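Local coordinates for RagB/SusD domain protein (Flavobacterium johnsoniae, PDB 5J90), which binds chitin and, as a SusD homolog encoded in a chitin utilization locus, probably helps capture chitin chains at the outer membrane, at residues 332-337 against 422-427. Numbering follows the deposited sequence.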
ATOM      1  N   ALA A 332      28.000  12.036   4.174  1.00  9.94           N
ATOM      2  CA  ALA A 332      27.681  13.206   3.375  1.00  8.70           C
ATOM      3  C   ALA A 332      27.236  12.838   1.953  1.00  8.85           C
ATOM      4  O   ALA A 332      26.377  13.512   1.382  1.00  8.49           O
ATOM      5  CB  ALA A 332      28.876  14.164   3.348  1.00 10.95           C
ATOM      6  N   ALA A 333      27.803  11.782   1.378  1.00  9.08           N
ATOM      7  CA  ALA A 333      27.418  11.382   0.022  1.00  8.57           C
ATOM      8  C   ALA A 333      25.909  11.171  -0.100  1.00  8.82           C
ATOM      9  O   ALA A 333      25.301  11.570  -1.096  1.00  8.98           O
ATOM     10  CB  ALA A 333      28.164  10.131  -0.414  1.00  9.91           C
ATOM     11  N   GLU A 334      25.305  10.569   0.921  1.00  8.71           N
ATOM     12  CA  GLU A 334      23.868  10.324   0.909  1.00  9.14           C
ATOM     13  C   GLU A 334      23.080  11.622   0.766  1.00  8.91           C
ATOM     14  O   GLU A 334      22.058  11.652   0.090  1.00  8.27           O
ATOM     15  CB  GLU A 334      23.425   9.600   2.185  1.00  8.88           C
ATOM     16  CG  GLU A 334      21.911   9.375   2.215  1.00  8.92           C
ATOM     17  CD  GLU A 334      21.407   8.607   3.421  1.00 10.14           C
ATOM     18  OE1 GLU A 334      22.212   7.954   4.122  1.00 10.89           O
ATOM     19  OE2 GLU A 334      20.178   8.653   3.658  1.00  9.87           O
ATOM     20  N   ALA A 335      23.538  12.693   1.407  1.00  7.97           N
ATOM     21  CA  ALA A 335      22.849  13.973   1.285  1.00  9.06           C
ATOM     22  C   ALA A 335      22.821  14.458  -0.170  1.00  8.78           C
ATOM     23  O   ALA A 335      21.805  14.994  -0.631  1.00  9.42           O
ATOM     24  CB  ALA A 335      23.484  15.009   2.196  1.00  9.99           C
ATOM     25  N   TYR A 336      23.925  14.276  -0.894  1.00  8.91           N
ATOM     26  CA  TYR A 336      23.954  14.639  -2.306  1.00  8.81           C
ATOM     27  C   TYR A 336      23.016  13.777  -3.138  1.00  8.40           C
ATOM     28  O   TYR A 336      22.342  14.292  -4.035  1.00  8.86           O
ATOM     29  CB  TYR A 336      25.375  14.551  -2.867  1.00  8.72           C
ATOM     30  CG  TYR A 336      26.279  15.664  -2.390  1.00  8.81           C
ATOM     31  CD1 TYR A 336      27.186  15.455  -1.358  1.00  9.40           C
ATOM     32  CD2 TYR A 336      26.213  16.933  -2.967  1.00 10.64           C
ATOM     33  CE1 TYR A 336      28.022  16.475  -0.920  1.00 10.60           C
ATOM     34  CE2 TYR A 336      27.034  17.956  -2.530  1.00 11.00           C
ATOM     35  CZ  TYR A 336      27.930  17.724  -1.510  1.00 10.67           C
ATOM     36  OH  TYR A 336      28.741  18.750  -1.080  1.00 12.83           O
ATOM     37  N   PHE A 337      22.957  12.473  -2.863  1.00  8.10           N
ATOM     38  CA  PHE A 337      22.089  11.594  -3.641  1.00  8.67           C
ATOM     39  C   PHE A 337      20.611  11.812  -3.309  1.00  8.55           C
ATOM     40  O   PHE A 337      19.749  11.652  -4.177  1.00  9.01           O
ATOM     41  CB  PHE A 337      22.492  10.127  -3.465  1.00  8.79           C
ATOM     42  CG  PHE A 337      23.877   9.814  -3.983  1.00  8.25           C
ATOM     43  CD1 PHE A 337      24.234  10.130  -5.292  1.00  9.39           C
ATOM     44  CD2 PHE A 337      24.825   9.225  -3.162  1.00  8.93           C
ATOM     45  CE1 PHE A 337      25.520   9.850  -5.773  1.00 10.51           C
ATOM     46  CE2 PHE A 337      26.103   8.949  -3.640  1.00  9.39           C
ATOM     47  CZ  PHE A 337      26.443   9.256  -4.944  1.00 10.46           C
ATOM     48  N   THR A 422      21.999   3.525  -7.380  1.00  9.36           N
ATOM     49  CA  THR A 422      23.148   2.614  -7.465  1.00  9.23           C
ATOM     50  C   THR A 422      24.368   3.239  -6.782  1.00  8.81           C
ATOM     51  O   THR A 422      25.038   2.593  -5.972  1.00  8.88           O
ATOM     52  CB  THR A 422      23.492   2.270  -8.930  1.00 10.22           C
ATOM     53  OG1 THR A 422      22.407   1.542  -9.514  1.00 10.90           O
ATOM     54  CG2 THR A 422      24.759   1.421  -9.012  1.00 10.71           C
ATOM     55  N   GLN A 423      24.636   4.505  -7.087  1.00 10.04           N
ATOM     56  CA  GLN A 423      25.782   5.183  -6.487  1.00  9.33           C
ATOM     57  C   GLN A 423      25.580   5.414  -4.990  1.00 10.21           C
ATOM     58  O   GLN A 423      26.521   5.322  -4.196  1.00 10.12           O
ATOM     59  CB  GLN A 423      26.094   6.471  -7.246  1.00  9.66           C
ATOM     60  CG  GLN A 423      26.722   6.180  -8.609  1.00 10.81           C
ATOM     61  CD  GLN A 423      28.020   5.389  -8.494  1.00 11.20           C
ATOM     62  OE1 GLN A 423      28.845   5.645  -7.614  1.00 11.34           O
ATOM     63  NE2 GLN A 423      28.206   4.419  -9.391  1.00 12.25           N
ATOM     64  N   LYS A 424      24.339   5.676  -4.602  1.00  9.33           N
ATOM     65  CA  LYS A 424      23.987   5.830  -3.198  1.00  8.07           C
ATOM     66  C   LYS A 424      24.241   4.519  -2.443  1.00  8.80           C
ATOM     67  O   LYS A 424      24.828   4.503  -1.348  1.00  9.61           O
ATOM     68  CB  LYS A 424      22.507   6.213  -3.137  1.00  9.94           C
ATOM     69  CG  LYS A 424      22.010   6.711  -1.813  1.00  9.49           C
ATOM     70  CD  LYS A 424      20.539   7.111  -1.995  1.00  9.86           C
ATOM     71  CE  LYS A 424      19.936   7.633  -0.725  1.00 10.25           C
ATOM     72  NZ  LYS A 424      18.449   7.627  -0.864  1.00  9.60           N
ATOM     73  N   TRP A 425      23.815   3.420  -3.051  1.00  8.15           N
ATOM     74  CA  TRP A 425      23.998   2.085  -2.500  1.00  8.66           C
ATOM     75  C   TRP A 425      25.493   1.773  -2.315  1.00  9.62           C
ATOM     76  O   TRP A 425      25.904   1.306  -1.252  1.00  9.43           O
ATOM     77  CB  TRP A 425      23.301   1.096  -3.431  1.00  8.55           C
ATOM     78  CG  TRP A 425      23.322  -0.379  -3.094  1.00  8.90           C
ATOM     79  CD1 TRP A 425      22.405  -1.068  -2.347  1.00  8.87           C
ATOM     80  CD2 TRP A 425      24.237  -1.361  -3.604  1.00  9.02           C
ATOM     81  NE1 TRP A 425      22.715  -2.405  -2.327  1.00  8.68           N
ATOM     82  CE2 TRP A 425      23.842  -2.614  -3.085  1.00  8.35           C
ATOM     83  CE3 TRP A 425      25.367  -1.300  -4.431  1.00 10.27           C
ATOM     84  CZ2 TRP A 425      24.520  -3.797  -3.378  1.00  9.60           C
ATOM     85  CZ3 TRP A 425      26.049  -2.479  -4.712  1.00 10.38           C
ATOM     86  CH2 TRP A 425      25.624  -3.708  -4.187  1.00  9.89           C
ATOM     87  N   ILE A 426      26.312   2.057  -3.325  1.00  9.15           N
ATOM     88  CA  ILE A 426      27.748   1.812  -3.169  1.00 10.42           C
ATOM     89  C   ILE A 426      28.323   2.660  -2.030  1.00  9.67           C
ATOM     90  O   ILE A 426      29.077   2.157  -1.194  1.00  9.65           O
ATOM     91  CB  ILE A 426      28.551   2.064  -4.473  1.00  8.92           C
ATOM     92  CG1 ILE A 426      28.089   1.123  -5.584  1.00  9.81           C
ATOM     93  CG2 ILE A 426      30.058   1.875  -4.218  1.00 10.21           C
ATOM     94  CD1 ILE A 426      28.631   1.488  -6.976  1.00 12.61           C
ATOM     95  N   ALA A 427      27.972   3.943  -1.996  1.00  8.82           N
ATOM     96  CA  ALA A 427      28.520   4.864  -1.005  1.00  9.14           C
ATOM     97  C   ALA A 427      28.166   4.499   0.438  1.00 10.30           C
ATOM     98  O   ALA A 427      28.938   4.785   1.357  1.00 10.42           O
ATOM     99  CB  ALA A 427      28.088   6.301  -1.319  1.00  9.72           C
TER
HETATM  100  O   HOH W   1      18.145   7.767   1.959  1.00 10.06           O
HETATM  101  O   HOH W   2      17.827   9.482  -3.039  1.00  9.56           O
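F337 lays its ring against the backbone at K424 in a buried, nearly antiparallel helix-helix contact joining helix 332-344 to helix 413-428, an arrangement consistent with the TPR-like helical core of the SusD family. The axes of 332-337 and 422-427 lie 169° apart in direction and approach to 9.4 Å. With CG anti to its own carbonyl carbon (chi1 -64°), the phenyl group reaches the facing helix: the backbone where Q423 joins K424 lies over one face, K424 N standing above the ring nearer its rim than its centre, and CD2 is 3.5 Å from K424 CA. At the far end of the ring, CZ meets Q423 CB at 3.6 Å, while the A427 methyl group abuts the ring edge at CE2. Further along, small residues meet tip to tip, A333 CB lying 3.9 Å from A427 CB. An alanine in place of F337 would probably open a gap beside Q423 and A427 and leave the aliphatic part of K424 less well packed. Extended, with CG anti to the backbone N, the lysine chain runs alongside F337, the two pointing opposite ways, and brings CE to 3.9 Å from E334 CG. E334 and K424 do not pair directly: OE2 and NZ are 4.9 Å apart, bridged by a water that donates to the carboxylate and accepts from the ammonium. A second water links NZ to F337 O. Each charge has a salt bridge outside the pair: E334 OE1 to R209, K424 NZ to D438 on helix 432-442. Helix 353-368 packs against Y336, Q423 and A427, touching both partners, whereas W425 and I426 turn to helix 269-277.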